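Local coordinates for retinol dehydratase (Spodoptera frugiperda, PDB 1FMJ), which catalyses the dehydration of retinol, probably by way of a sulfotransferase-type reaction that uses the nucleotide cofactor of the sulfotransferase family, at residues Val66-Tyr71 / Leu101-Leu106; Ser74-Thr79 / Phe160-Leu165. One frame throughout, in Å; residues are numbered along the deposited sequence.

Contact 1: residues Val66-Tyr71 / Leu101-Leu106; sequences VFVASY and LRYIYL. With RTL (retinol), chain H.
Val68 has CG1 anti to its backbone N, chi1 178°, which puts CG2 beside that N, and CG2 is the branch that meets Tyr103. Tyr103 has just left helix 99-102, and its CG stands anti to its own carbonyl carbon, chi1 -81°. This swings the ring over to strand 66-70. Val68 CG2 lies 3.7 Å from Tyr103 CE2. The same methyl is 3.8 Å from Tyr103 OH, which places it obliquely at the hydroxyl end of the ring. The two side chains cross at about a right angle. The hydroxyl itself is used elsewhere, hydrogen-bonded to the carbonyl O of Gln80, which helps hold the ring in place, with Phe160 packed on the ring.

A second, lighter apolar contact is made by Phe67 and Leu106. Leu106 CD2 comes to the edge of the Phe67 ring, near its plane, at 4.3 Å from CE2. No hydrogen bond joins the two segments directly. The nearest CA atoms, those of Phe67 and Tyr103, are 9.2 Å apart, because strand 160-163 runs between the two strands. The side chains therefore reach across that middle strand.

Tyr105 turns to the ligand instead. Its OH is 3.2 Å from retinol C15, the carbon that carries the alcohol, and 3.6 Å from retinol O1. The ring meets C15 obliquely. It also makes a cation-pi contact with Lys162 and meets the His164 ring nearly at right angles.

The arrangement belongs to the central parallel sheet of the sulfotransferase fold, with strand order 104-105, 160-163, 66-70, 179-184, 243-247, and its 104-105 edge supplies part of the retinol pocket.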
ATOM      1  N   VAL A  66       1.778  14.426   7.288  1.00 17.66           N
ATOM      2  CA  VAL A  66       0.752  13.463   7.653  1.00 16.91           C
ATOM      3  C   VAL A  66       0.969  12.232   6.789  1.00 15.70           C
ATOM      4  O   VAL A  66       1.018  12.330   5.564  1.00 17.48           O
ATOM      5  CB  VAL A  66      -0.669  13.997   7.424  1.00 17.46           C
ATOM      6  CG1 VAL A  66      -1.688  12.920   7.803  1.00 15.71           C
ATOM      7  CG2 VAL A  66      -0.895  15.245   8.259  1.00 19.22           C
ATOM      8  N   PHE A  67       1.105  11.077   7.427  1.00 14.99           N
ATOM      9  CA  PHE A  67       1.343   9.829   6.704  1.00 15.06           C
ATOM     10  C   PHE A  67       0.166   8.882   6.735  1.00 14.80           C
ATOM     11  O   PHE A  67      -0.524   8.763   7.743  1.00 16.27           O
ATOM     12  CB  PHE A  67       2.520   9.051   7.306  1.00 14.42           C
ATOM     13  CG  PHE A  67       3.874   9.588   6.958  1.00 14.30           C
ATOM     14  CD1 PHE A  67       4.268  10.855   7.363  1.00 13.32           C
ATOM     15  CD2 PHE A  67       4.787   8.786   6.279  1.00 12.35           C
ATOM     16  CE1 PHE A  67       5.551  11.313   7.100  1.00 12.63           C
ATOM     17  CE2 PHE A  67       6.074   9.236   6.014  1.00 13.58           C
ATOM     18  CZ  PHE A  67       6.456  10.506   6.428  1.00 13.16           C
ATOM     19  N   VAL A  68      -0.052   8.202   5.620  1.00 15.64           N
ATOM     20  CA  VAL A  68      -1.075   7.180   5.544  1.00 16.22           C
ATOM     21  C   VAL A  68      -0.235   5.959   5.180  1.00 16.64           C
ATOM     22  O   VAL A  68       0.371   5.898   4.099  1.00 15.92           O
ATOM     23  CB  VAL A  68      -2.112   7.476   4.456  1.00 16.90           C
ATOM     24  CG1 VAL A  68      -3.121   6.340   4.392  1.00 17.42           C
ATOM     25  CG2 VAL A  68      -2.824   8.786   4.774  1.00 16.53           C
ATOM     26  N   ALA A  69      -0.173   5.009   6.105  1.00 15.46           N
ATOM     27  CA  ALA A  69       0.632   3.814   5.924  1.00 16.19           C
ATOM     28  C   ALA A  69      -0.214   2.567   6.069  1.00 14.92           C
ATOM     29  O   ALA A  69      -1.301   2.604   6.647  1.00 16.71           O
ATOM     30  CB  ALA A  69       1.774   3.801   6.944  1.00 16.49           C
ATOM     31  N   SER A  70       0.293   1.459   5.555  1.00 14.71           N
ATOM     32  CA  SER A  70      -0.450   0.209   5.618  1.00 14.93           C
ATOM     33  C   SER A  70       0.254  -0.858   4.830  1.00 15.13           C
ATOM     34  O   SER A  70       1.174  -0.567   4.065  1.00 15.87           O
ATOM     35  CB  SER A  70      -1.811   0.391   4.955  1.00 14.11           C
ATOM     36  OG  SER A  70      -1.601   0.648   3.573  1.00 14.74           O
ATOM     37  N   TYR A  71      -0.173  -2.102   5.017  1.00 16.16           N
ATOM     38  CA  TYR A  71       0.359  -3.156   4.180  1.00 16.31           C
ATOM     39  C   TYR A  71      -0.601  -2.944   2.996  1.00 16.85           C
ATOM     40  O   TYR A  71      -1.790  -2.701   3.209  1.00 17.61           O
ATOM     41  CB  TYR A  71       0.150  -4.548   4.757  1.00 16.23           C
ATOM     42  CG  TYR A  71       0.640  -5.568   3.766  1.00 16.37           C
ATOM     43  CD1 TYR A  71       1.999  -5.862   3.659  1.00 16.84           C
ATOM     44  CD2 TYR A  71      -0.224  -6.100   2.813  1.00 15.20           C
ATOM     45  CE1 TYR A  71       2.488  -6.647   2.614  1.00 17.06           C
ATOM     46  CE2 TYR A  71       0.252  -6.880   1.768  1.00 16.88           C
ATOM     47  CZ  TYR A  71       1.608  -7.143   1.670  1.00 16.92           C
ATOM     48  OH  TYR A  71       2.083  -7.835   0.583  1.00 20.00           O
ATOM     49  N   LEU A 101      -1.202  13.150  -7.153  1.00 22.68           N
ATOM     50  CA  LEU A 101      -0.587  14.474  -7.120  1.00 22.46           C
ATOM     51  C   LEU A 101      -0.752  15.094  -5.730  1.00 21.69           C
ATOM     52  O   LEU A 101      -0.030  16.017  -5.364  1.00 21.94           O
ATOM     53  CB  LEU A 101      -1.225  15.397  -8.174  1.00 24.74           C
ATOM     54  CG  LEU A 101      -0.631  15.442  -9.596  1.00 27.04           C
ATOM     55  CD1 LEU A 101      -0.319  14.046 -10.098  1.00 28.65           C
ATOM     56  CD2 LEU A 101      -1.611  16.135 -10.538  1.00 27.04           C
ATOM     57  N   ARG A 102      -1.703  14.591  -4.954  1.00 19.41           N
ATOM     58  CA  ARG A 102      -1.936  15.134  -3.625  1.00 19.06           C
ATOM     59  C   ARG A 102      -1.074  14.441  -2.567  1.00 18.68           C
ATOM     60  O   ARG A 102      -0.837  14.986  -1.488  1.00 17.75           O
ATOM     61  CB  ARG A 102      -3.425  15.031  -3.280  1.00 18.22           C
ATOM     62  CG  ARG A 102      -4.294  16.065  -4.017  1.00 19.46           C
ATOM     63  CD  ARG A 102      -5.783  15.908  -3.693  1.00 17.25           C
ATOM     64  NE  ARG A 102      -6.362  14.774  -4.403  1.00 18.67           N
ATOM     65  CZ  ARG A 102      -7.364  14.030  -3.950  1.00 18.52           C
ATOM     66  NH1 ARG A 102      -7.912  14.287  -2.765  1.00 18.88           N
ATOM     67  NH2 ARG A 102      -7.823  13.028  -4.690  1.00 17.86           N
ATOM     68  N   TYR A 103      -0.597  13.246  -2.902  1.00 18.21           N
ATOM     69  CA  TYR A 103       0.241  12.457  -2.008  1.00 17.84           C
ATOM     70  C   TYR A 103       1.529  12.022  -2.698  1.00 17.63           C
ATOM     71  O   TYR A 103       1.549  11.786  -3.903  1.00 15.82           O
ATOM     72  CB  TYR A 103      -0.485  11.180  -1.563  1.00 17.56           C
ATOM     73  CG  TYR A 103      -1.468  11.347  -0.430  1.00 15.31           C
ATOM     74  CD1 TYR A 103      -2.740  11.867  -0.645  1.00 15.52           C
ATOM     75  CD2 TYR A 103      -1.130  10.951   0.859  1.00 17.07           C
ATOM     76  CE1 TYR A 103      -3.651  11.983   0.397  1.00 13.36           C
ATOM     77  CE2 TYR A 103      -2.032  11.063   1.911  1.00 14.37           C
ATOM     78  CZ  TYR A 103      -3.288  11.580   1.670  1.00 13.27           C
ATOM     79  OH  TYR A 103      -4.170  11.671   2.710  1.00 12.62           O
ATOM     80  N   ILE A 104       2.604  11.925  -1.929  1.00 17.99           N
ATOM     81  CA  ILE A 104       3.858  11.439  -2.471  1.00 18.19           C
ATOM     82  C   ILE A 104       3.880   9.992  -2.021  1.00 18.15           C
ATOM     83  O   ILE A 104       3.668   9.692  -0.845  1.00 17.54           O
ATOM     84  CB  ILE A 104       5.084  12.150  -1.883  1.00 21.18           C
ATOM     85  CG1 ILE A 104       5.153  13.584  -2.409  1.00 21.17           C
ATOM     86  CG2 ILE A 104       6.364  11.367  -2.249  1.00 19.98           C
ATOM     87  CD1 ILE A 104       6.302  14.380  -1.850  1.00 21.86           C
ATOM     88  N   TYR A 105       4.098   9.100  -2.971  1.00 17.12           N
ATOM     89  CA  TYR A 105       4.152   7.683  -2.693  1.00 17.91           C
ATOM     90  C   TYR A 105       5.615   7.425  -2.368  1.00 16.65           C
ATOM     91  O   TYR A 105       6.435   7.277  -3.261  1.00 16.57           O
ATOM     92  CB  TYR A 105       3.708   6.916  -3.939  1.00 18.30           C
ATOM     93  CG  TYR A 105       3.528   5.431  -3.754  1.00 18.34           C
ATOM     94  CD1 TYR A 105       3.044   4.650  -4.797  1.00 18.88           C
ATOM     95  CD2 TYR A 105       3.862   4.802  -2.558  1.00 17.99           C
ATOM     96  CE1 TYR A 105       2.895   3.276  -4.666  1.00 18.49           C
ATOM     97  CE2 TYR A 105       3.721   3.429  -2.410  1.00 18.55           C
ATOM     98  CZ  TYR A 105       3.236   2.671  -3.474  1.00 18.35           C
ATOM     99  OH  TYR A 105       3.098   1.308  -3.354  1.00 16.83           O
ATOM    100  N   LEU A 106       5.929   7.397  -1.074  1.00 16.63           N
ATOM    101  CA  LEU A 106       7.292   7.201  -0.598  1.00 16.03           C
ATOM    102  C   LEU A 106       8.035   6.004  -1.193  1.00 17.11           C
ATOM    103  O   LEU A 106       9.163   6.147  -1.685  1.00 17.87           O
ATOM    104  CB  LEU A 106       7.284   7.107   0.933  1.00 17.26           C
ATOM    105  CG  LEU A 106       8.652   7.096   1.630  1.00 16.39           C
ATOM    106  CD1 LEU A 106       9.480   8.284   1.159  1.00 15.73           C
ATOM    107  CD2 LEU A 106       8.455   7.142   3.141  1.00 15.26           C
TER
HETATM  108  C1  RTL H 401       4.762  -1.030 -14.080  1.00 47.83           C
HETATM  109  C2  RTL H 401       6.039  -1.673 -14.711  1.00 47.44           C
HETATM  110  C3  RTL H 401       7.224  -0.717 -14.764  1.00 47.74           C
HETATM  111  C4  RTL H 401       7.421   0.749 -14.383  1.00 47.50           C
HETATM  112  C5  RTL H 401       6.078   1.205 -13.807  1.00 47.50           C
HETATM  113  C6  RTL H 401       4.889   0.478 -13.643  1.00 47.80           C
HETATM  114  C7  RTL H 401       3.658   1.063 -13.048  1.00 48.42           C
HETATM  115  C8  RTL H 401       3.432   1.173 -11.706  1.00 49.41           C
HETATM  116  C9  RTL H 401       2.219   1.748 -11.108  1.00 49.90           C
HETATM  117  C10 RTL H 401       2.144   1.786  -9.728  1.00 49.81           C
HETATM  118  C11 RTL H 401       1.072   2.293  -8.844  1.00 48.76           C
HETATM  119  C12 RTL H 401       0.767   1.393  -7.850  1.00 47.39           C
HETATM  120  C13 RTL H 401      -0.182   1.346  -6.718  1.00 46.03           C
HETATM  121  C14 RTL H 401      -0.458   0.422  -5.750  1.00 44.29           C
HETATM  122  C15 RTL H 401       0.223   0.529  -4.449  1.00 42.65           C
HETATM  123  O1  RTL H 401      -0.460   1.323  -3.574  1.00 40.72           O
HETATM  124  C16 RTL H 401       4.527  -2.006 -12.910  1.00 47.39           C
HETATM  125  C17 RTL H 401       3.692  -1.295 -15.151  1.00 47.78           C
HETATM  126  C18 RTL H 401       6.173   2.689 -13.417  1.00 47.47           C
HETATM  127  C19 RTL H 401       1.094   2.277 -12.017  1.00 50.05           C
HETATM  128  C20 RTL H 401      -0.965   2.669  -6.750  1.00 45.97           C

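Contact 2: residues Ser74-Thr79 / Phe160-Leu165; sequences SGTTMT and FVKTHL. With A3P (adenosine-3'-5'-diphosphate), chain G; RTL (retinol), chain H.
The backbones of Ser74-Thr79 and Phe160-Leu165 come closest at Thr76 CA and Lys162 CA, 7.9 Å apart, with no hydrogen bond between them. Thr76 CG2 packs on Lys162 CG at 4.2 Å. Thr76 OG1 approaches the edge of the His164 ring in its plane, 3.6 Å from CE1. That hydroxyl donates to the nucleotide phosphate oxygen O5P at 2.7 Å, and Ser70 is its other partner. The backbone N atoms of Gly75 and Thr76 bind O5P too, making three bonds to one oxygen. Thr77 grips O4P with its backbone N and with OG1, the latter at 2.6 Å. Gly75 is the N-cap residue, where a side chain would jam against the carbonyl O of Ser74.

Met78 bends at chi3, 72°, and lays CG, SD and CE over one face of the adenine, with CG 3.4 Å from C5. With an alanine here the adenine would probably lose its cover on that face and be able to shift.

The extended Lys162 chain lets NZ donate a hydrogen bond to retinol O1 at 2.9 Å. His164 NE2 bonds the same O1 at 2.9 Å, nearly straight at 168°.

The loop and the N-terminal end of helix 76-87 form the 5'-phosphosulfate-binding loop of sulfotransferases, the counterpart of the P-loop. The helix packs by Thr76 and Thr79 on strand 66-70, while strand 160-163 pairs with strands 66-70 and 104-105.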
ATOM      1  N   SER A  74      -5.078  -2.621   1.991  1.00 17.71           N
ATOM      2  CA  SER A  74      -5.741  -2.650   3.285  1.00 17.36           C
ATOM      3  C   SER A  74      -6.651  -1.461   3.531  1.00 17.95           C
ATOM      4  O   SER A  74      -7.168  -1.303   4.636  1.00 19.22           O
ATOM      5  CB  SER A  74      -4.698  -2.710   4.400  1.00 17.82           C
ATOM      6  OG  SER A  74      -3.929  -3.890   4.305  1.00 16.69           O
ATOM      7  N   GLY A  75      -6.837  -0.618   2.523  1.00 17.17           N
ATOM      8  CA  GLY A  75      -7.700   0.546   2.690  1.00 17.97           C
ATOM      9  C   GLY A  75      -6.994   1.894   2.663  1.00 17.45           C
ATOM     10  O   GLY A  75      -7.509   2.890   3.169  1.00 17.48           O
ATOM     11  N   THR A  76      -5.815   1.938   2.053  1.00 17.40           N
ATOM     12  CA  THR A  76      -5.038   3.175   1.984  1.00 18.24           C
ATOM     13  C   THR A  76      -5.710   4.302   1.187  1.00 18.22           C
ATOM     14  O   THR A  76      -5.733   5.452   1.630  1.00 18.34           O
ATOM     15  CB  THR A  76      -3.652   2.912   1.361  1.00 18.06           C
ATOM     16  OG1 THR A  76      -3.136   1.676   1.861  1.00 23.36           O
ATOM     17  CG2 THR A  76      -2.677   4.028   1.710  1.00 19.07           C
ATOM     18  N   THR A  77      -6.254   3.976   0.018  1.00 17.82           N
ATOM     19  CA  THR A  77      -6.877   4.995  -0.831  1.00 18.08           C
ATOM     20  C   THR A  77      -8.011   5.737  -0.139  1.00 17.94           C
ATOM     21  O   THR A  77      -8.063   6.965  -0.182  1.00 19.68           O
ATOM     22  CB  THR A  77      -7.401   4.390  -2.143  1.00 17.79           C
ATOM     23  OG1 THR A  77      -6.410   3.512  -2.689  1.00 16.76           O
ATOM     24  CG2 THR A  77      -7.685   5.497  -3.155  1.00 15.67           C
ATOM     25  N   MET A  78      -8.918   4.992   0.493  1.00 18.95           N
ATOM     26  CA  MET A  78     -10.044   5.576   1.217  1.00 19.52           C
ATOM     27  C   MET A  78      -9.518   6.552   2.245  1.00 18.92           C
ATOM     28  O   MET A  78      -9.936   7.709   2.309  1.00 19.65           O
ATOM     29  CB  MET A  78     -10.813   4.507   1.988  1.00 22.52           C
ATOM     30  CG  MET A  78     -11.366   3.396   1.158  1.00 24.60           C
ATOM     31  SD  MET A  78     -12.010   2.145   2.234  1.00 26.73           S
ATOM     32  CE  MET A  78     -13.486   2.975   2.851  1.00 23.49           C
ATOM     33  N   THR A  79      -8.608   6.048   3.070  1.00 17.52           N
ATOM     34  CA  THR A  79      -8.000   6.826   4.136  1.00 16.42           C
ATOM     35  C   THR A  79      -7.340   8.084   3.588  1.00 15.84           C
ATOM     36  O   THR A  79      -7.480   9.163   4.163  1.00 15.05           O
ATOM     37  CB  THR A  79      -6.943   5.995   4.885  1.00 16.22           C
ATOM     38  OG1 THR A  79      -7.530   4.769   5.328  1.00 16.55           O
ATOM     39  CG2 THR A  79      -6.413   6.762   6.097  1.00 16.51           C
ATOM     40  N   PHE A 160       1.658  15.275   2.306  1.00 17.44           N
ATOM     41  CA  PHE A 160       0.835  14.104   2.553  1.00 17.21           C
ATOM     42  C   PHE A 160       1.635  12.942   1.977  1.00 15.74           C
ATOM     43  O   PHE A 160       1.924  12.913   0.782  1.00 15.71           O
ATOM     44  CB  PHE A 160      -0.520  14.220   1.848  1.00 17.86           C
ATOM     45  CG  PHE A 160      -1.451  15.215   2.486  1.00 18.75           C
ATOM     46  CD1 PHE A 160      -1.383  16.569   2.154  1.00 18.83           C
ATOM     47  CD2 PHE A 160      -2.375  14.805   3.444  1.00 17.89           C
ATOM     48  CE1 PHE A 160      -2.220  17.496   2.772  1.00 19.72           C
ATOM     49  CE2 PHE A 160      -3.221  15.723   4.072  1.00 18.66           C
ATOM     50  CZ  PHE A 160      -3.146  17.072   3.738  1.00 18.66           C
ATOM     51  N   VAL A 161       2.012  12.002   2.835  1.00 15.41           N
ATOM     52  CA  VAL A 161       2.814  10.868   2.405  1.00 15.05           C
ATOM     53  C   VAL A 161       2.084   9.542   2.484  1.00 15.52           C
ATOM     54  O   VAL A 161       1.494   9.203   3.517  1.00 14.44           O
ATOM     55  CB  VAL A 161       4.095  10.742   3.259  1.00 15.71           C
ATOM     56  CG1 VAL A 161       4.980   9.629   2.698  1.00 15.22           C
ATOM     57  CG2 VAL A 161       4.835  12.068   3.296  1.00 16.19           C
ATOM     58  N   LYS A 162       2.133   8.795   1.385  1.00 14.66           N
ATOM     59  CA  LYS A 162       1.522   7.476   1.321  1.00 15.93           C
ATOM     60  C   LYS A 162       2.673   6.489   1.361  1.00 15.82           C
ATOM     61  O   LYS A 162       3.677   6.689   0.682  1.00 15.86           O
ATOM     62  CB  LYS A 162       0.761   7.300   0.009  1.00 17.45           C
ATOM     63  CG  LYS A 162       0.504   5.848  -0.367  1.00 19.05           C
ATOM     64  CD  LYS A 162      -0.066   5.745  -1.769  1.00 18.04           C
ATOM     65  CE  LYS A 162      -0.198   4.308  -2.205  1.00 19.17           C
ATOM     66  NZ  LYS A 162      -0.782   4.209  -3.559  1.00 20.23           N
ATOM     67  N   THR A 163       2.554   5.432   2.153  1.00 14.96           N
ATOM     68  CA  THR A 163       3.634   4.461   2.198  1.00 15.29           C
ATOM     69  C   THR A 163       3.181   3.084   2.640  1.00 15.43           C
ATOM     70  O   THR A 163       2.206   2.940   3.384  1.00 15.23           O
ATOM     71  CB  THR A 163       4.789   4.917   3.146  1.00 14.91           C
ATOM     72  OG1 THR A 163       5.899   4.018   3.009  1.00 15.18           O
ATOM     73  CG2 THR A 163       4.341   4.893   4.596  1.00 15.23           C
ATOM     74  N   HIS A 164       3.893   2.073   2.161  1.00 14.85           N
ATOM     75  CA  HIS A 164       3.620   0.704   2.543  1.00 15.99           C
ATOM     76  C   HIS A 164       4.863   0.211   3.284  1.00 16.62           C
ATOM     77  O   HIS A 164       5.057  -0.979   3.477  1.00 17.30           O
ATOM     78  CB  HIS A 164       3.324  -0.165   1.312  1.00 13.55           C
ATOM     79  CG  HIS A 164       2.115   0.277   0.542  1.00 16.26           C
ATOM     80  ND1 HIS A 164       0.893   0.499   1.141  1.00 16.36           N
ATOM     81  CD2 HIS A 164       1.943   0.548  -0.774  1.00 17.17           C
ATOM     82  CE1 HIS A 164       0.020   0.890   0.228  1.00 17.99           C
ATOM     83  NE2 HIS A 164       0.631   0.928  -0.942  1.00 17.35           N
ATOM     84  N   LEU A 165       5.718   1.138   3.703  1.00 17.21           N
ATOM     85  CA  LEU A 165       6.910   0.721   4.430  1.00 18.10           C
ATOM     86  C   LEU A 165       6.610   0.535   5.909  1.00 17.69           C
ATOM     87  O   LEU A 165       5.912   1.348   6.517  1.00 15.71           O
ATOM     88  CB  LEU A 165       8.044   1.742   4.266  1.00 18.04           C
ATOM     89  CG  LEU A 165       8.689   1.794   2.874  1.00 19.04           C
ATOM     90  CD1 LEU A 165       9.776   2.847   2.840  1.00 19.14           C
ATOM     91  CD2 LEU A 165       9.251   0.432   2.519  1.00 18.32           C
TER
HETATM   92  P1  A3P G 400     -10.733  -5.126  -2.748  1.00 19.06           P
HETATM   93  O1P A3P G 400      -9.697  -5.611  -3.675  1.00 16.83           O
HETATM   94  O2P A3P G 400     -11.919  -4.626  -3.474  1.00 17.81           O
HETATM   95  O3P A3P G 400     -11.131  -6.193  -1.817  1.00 18.66           O
HETATM   96  P2  A3P G 400      -5.539   0.091  -0.919  1.00 21.28           P
HETATM   97  O4P A3P G 400      -6.087   1.429  -1.192  1.00 20.76           O
HETATM   98  O5P A3P G 400      -4.758   0.092   0.337  1.00 21.66           O
HETATM   99  O6P A3P G 400      -4.701  -0.356  -2.069  1.00 21.62           O
HETATM  100  O5' A3P G 400      -6.736  -0.926  -0.747  1.00 19.11           O
HETATM  101  C5' A3P G 400      -7.660  -1.175  -1.793  1.00 18.13           C
HETATM  102  C4' A3P G 400      -8.866  -1.971  -1.283  1.00 18.27           C
HETATM  103  O4' A3P G 400      -9.828  -1.023  -0.741  1.00 18.03           O
HETATM  104  C3' A3P G 400      -9.603  -2.703  -2.405  1.00 19.24           C
HETATM  105  O3' A3P G 400     -10.133  -3.940  -1.876  1.00 17.53           O
HETATM  106  C2' A3P G 400     -10.612  -1.654  -2.829  1.00 19.22           C
HETATM  107  O2' A3P G 400     -11.668  -2.052  -3.698  1.00 20.35           O
HETATM  108  C1' A3P G 400     -11.056  -1.139  -1.469  1.00 19.09           C
HETATM  109  N9  A3P G 400     -11.727   0.165  -1.548  1.00 18.07           N
HETATM  110  C8  A3P G 400     -11.341   1.316  -2.216  1.00 18.71           C
HETATM  111  N7  A3P G 400     -12.159   2.326  -2.090  1.00 19.54           N
HETATM  112  C5  A3P G 400     -13.170   1.825  -1.282  1.00 19.40           C
HETATM  113  C6  A3P G 400     -14.380   2.391  -0.749  1.00 20.30           C
HETATM  114  N6  A3P G 400     -14.763   3.651  -0.982  1.00 19.88           N
HETATM  115  N1  A3P G 400     -15.188   1.587   0.052  1.00 19.18           N
HETATM  116  C2  A3P G 400     -14.831   0.288   0.317  1.00 20.75           C
HETATM  117  N3  A3P G 400     -13.712  -0.360  -0.131  1.00 17.53           N
HETATM  118  C4  A3P G 400     -12.921   0.472  -0.930  1.00 18.88           C
HETATM  119  C1  RTL H 401       4.762  -1.030 -14.080  1.00 47.83           C
HETATM  120  C2  RTL H 401       6.039  -1.673 -14.711  1.00 47.44           C
HETATM  121  C3  RTL H 401       7.224  -0.717 -14.764  1.00 47.74           C
HETATM  122  C4  RTL H 401       7.421   0.749 -14.383  1.00 47.50           C
HETATM  123  C5  RTL H 401       6.078   1.205 -13.807  1.00 47.50           C
HETATM  124  C6  RTL H 401       4.889   0.478 -13.643  1.00 47.80           C
HETATM  125  C7  RTL H 401       3.658   1.063 -13.048  1.00 48.42           C
HETATM  126  C8  RTL H 401       3.432   1.173 -11.706  1.00 49.41           C
HETATM  127  C9  RTL H 401       2.219   1.748 -11.108  1.00 49.90           C
HETATM  128  C10 RTL H 401       2.144   1.786  -9.728  1.00 49.81           C
HETATM  129  C11 RTL H 401       1.072   2.293  -8.844  1.00 48.76           C
HETATM  130  C12 RTL H 401       0.767   1.393  -7.850  1.00 47.39           C
HETATM  131  C13 RTL H 401      -0.182   1.346  -6.718  1.00 46.03           C
HETATM  132  C14 RTL H 401      -0.458   0.422  -5.750  1.00 44.29           C
HETATM  133  C15 RTL H 401       0.223   0.529  -4.449  1.00 42.65           C
HETATM  134  O1  RTL H 401      -0.460   1.323  -3.574  1.00 40.72           O
HETATM  135  C16 RTL H 401       4.527  -2.006 -12.910  1.00 47.39           C
HETATM  136  C17 RTL H 401       3.692  -1.295 -15.151  1.00 47.78           C
HETATM  137  C18 RTL H 401       6.173   2.689 -13.417  1.00 47.47           C
HETATM  138  C19 RTL H 401       1.094   2.277 -12.017  1.00 50.05           C
HETATM  139  C20 RTL H 401      -0.965   2.669  -6.750  1.00 45.97           C
HETATM  140  O   HOH W   1      -4.096   5.122  -3.218  1.00 37.50           O

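Contact 1 and contact 2 have centres about 5 Å apart, and both reach the same sheet. Strand 160-163 of contact 2 fits between the two strands of contact 1, with Val68 N 2.8 Å from Val161 O in a probable backbone hydrogen bond. Strand 66-70 leads into the loop and helix that hold the phosphate, and Ser70 OG meets Thr76 OG1 in a probable, short hydrogen bond of 2.5 Å. Ser70 O also bonds His164 ND1. Both contacts reach retinol: Tyr105 from one, Lys162 and His164 from the other. Retinol O1 is 4.8 Å from phosphate oxygen O6P of the nucleotide. This placing is consistent with sulfonate transfer from cofactor to alcohol.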